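Local coordinates for putative immunoglobulin A1 protease (Bacteroides ovatus, PDB 3N6Z), which is of uncertain function but, as a putative immunoglobulin A1 protease, may cleave the heavy chain of that antibody, and folds as a right-handed parallel beta-helix, at residues K227-F233 with D258-A264. Numbering follows the deposited sequence.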
# COMPACT_ATOMS: atom_id res chain seq x y z
N LYS A 227 1.02 -11.01 3.45
CA LYS A 227 -0.14 -11.06 4.34
C LYS A 227 0.16 -11.96 5.54
O LYS A 227 0.54 -13.13 5.36
CB LYS A 227 -1.34 -11.63 3.57
CG LYS A 227 -2.58 -11.83 4.42
CD LYS A 227 -3.18 -10.52 4.96
CE LYS A 227 -4.48 -10.72 5.74
NZ LYS A 227 -4.37 -11.64 6.90
N VAL A 228 -0.07 -11.42 6.73
CA VAL A 228 0.08 -12.13 7.98
C VAL A 228 -1.23 -12.20 8.75
O VAL A 228 -2.12 -11.35 8.56
CB VAL A 228 1.22 -11.55 8.86
CG1 VAL A 228 2.55 -11.58 8.07
CG2 VAL A 228 0.89 -10.17 9.39
N GLY A 229 -1.33 -13.21 9.62
CA GLY A 229 -2.52 -13.44 10.41
C GLY A 229 -3.74 -13.96 9.64
O GLY A 229 -3.78 -14.00 8.40
N VAL A 230 -4.75 -14.37 10.41
CA VAL A 230 -6.03 -14.81 9.91
C VAL A 230 -7.01 -13.64 9.96
O VAL A 230 -7.12 -12.96 10.99
CB VAL A 230 -6.56 -16.05 10.71
CG1 VAL A 230 -7.99 -16.38 10.34
CG2 VAL A 230 -5.67 -17.26 10.44
N GLY A 231 -7.72 -13.45 8.85
CA GLY A 231 -8.65 -12.34 8.67
C GLY A 231 -7.96 -11.18 7.95
O GLY A 231 -6.76 -10.97 8.09
N GLY A 232 -8.74 -10.40 7.19
CA GLY A 232 -8.26 -9.25 6.43
C GLY A 232 -8.40 -9.46 4.96
O GLY A 232 -8.48 -10.61 4.48
N PHE A 233 -8.41 -8.37 4.22
CA PHE A 233 -8.75 -8.45 2.80
C PHE A 233 -8.21 -7.31 1.97
O PHE A 233 -7.85 -6.25 2.51
CB PHE A 233 -10.29 -8.62 2.60
CG PHE A 233 -11.11 -7.43 3.04
CD1 PHE A 233 -11.38 -6.39 2.16
CD2 PHE A 233 -11.63 -7.35 4.34
CE1 PHE A 233 -12.15 -5.29 2.57
CE2 PHE A 233 -12.38 -6.24 4.74
CZ PHE A 233 -12.67 -5.25 3.87
N ASP A 258 1.34 -15.82 4.30
CA ASP A 258 2.11 -16.68 5.22
C ASP A 258 1.38 -18.01 5.48
O ASP A 258 0.15 -18.08 5.49
CB ASP A 258 2.31 -15.98 6.56
CG ASP A 258 3.52 -15.08 6.59
OD1 ASP A 258 4.02 -14.69 5.51
OD2 ASP A 258 3.99 -14.77 7.73
N LYS A 259 2.17 -19.05 5.77
CA LYS A 259 1.60 -20.31 6.23
C LYS A 259 0.71 -20.09 7.44
O LYS A 259 0.99 -19.23 8.29
CB LYS A 259 2.68 -21.33 6.58
CG LYS A 259 3.59 -21.72 5.41
CD LYS A 259 2.84 -22.46 4.31
CE LYS A 259 3.79 -22.94 3.23
NZ LYS A 259 4.63 -24.09 3.65
N SER A 260 -0.39 -20.82 7.48
CA SER A 260 -1.37 -20.78 8.57
C SER A 260 -2.14 -19.46 8.65
O SER A 260 -2.86 -19.23 9.64
CB SER A 260 -0.74 -21.10 9.93
OG SER A 260 -0.15 -22.37 9.87
N CYS A 261 -2.07 -18.67 7.57
CA CYS A 261 -2.74 -17.37 7.51
C CYS A 261 -3.72 -17.37 6.35
O CYS A 261 -3.88 -18.38 5.65
CB CYS A 261 -1.70 -16.25 7.39
SG CYS A 261 -0.58 -16.20 8.79
N ASP A 262 -4.42 -16.27 6.14
CA ASP A 262 -5.38 -16.23 5.04
C ASP A 262 -5.55 -14.79 4.56
O ASP A 262 -4.99 -13.83 5.11
CB ASP A 262 -6.72 -16.92 5.42
CG ASP A 262 -7.59 -16.14 6.37
OD1 ASP A 262 -7.34 -14.95 6.65
OD2 ASP A 262 -8.57 -16.77 6.85
N ILE A 263 -6.34 -14.66 3.50
CA ILE A 263 -6.80 -13.39 2.96
C ILE A 263 -8.02 -13.65 2.12
O ILE A 263 -8.19 -14.74 1.59
CB ILE A 263 -5.69 -12.70 2.04
CG1 ILE A 263 -5.93 -11.18 1.93
CG2 ILE A 263 -5.52 -13.39 0.67
CD1 ILE A 263 -4.77 -10.41 1.26
N ALA A 264 -8.82 -12.61 1.93
CA ALA A 264 -9.79 -12.55 0.82
C ALA A 264 -9.32 -11.44 -0.12
O ALA A 264 -8.95 -10.36 0.33
CB ALA A 264 -11.24 -12.27 1.34
O HOH W 1 -9.10 -13.22 5.33
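Start with K227, whose ammonium group is wrapped by backbone carbonyls. NZ donates to V228 O (2.8 Å) and G231 O (2.8 Å) within its own loop, and across to D262 O (2.9 Å); the carboxylate of D262 stays beyond salt-bridge range. That carboxylate looks after the loop instead: its OD1 accepts from G231 N (2.7 Å), while a water donates to both D262 OD1 and G232 O (2.8 Å each). Backbone bonds run alongside, from D258 N to K227 O (3.0 Å), D262 N to G229 O (3.3 Å) and A264 N to G232 O (3.3 Å). G229 N finds no partner, facing C261 SG at 3.2 Å. The type II turn D258-C261 closes with C261 N on D258 O, and the D258 side chain pairs with R226. These are equivalent turns of successive beta-helix coils: strand 224-227 stacks parallel on 254-257, and beyond the loops 233-235 stacks parallel on 263-266, with the I263 side chain packed on L190 of strand 189-190 and L254 of strand 254-257.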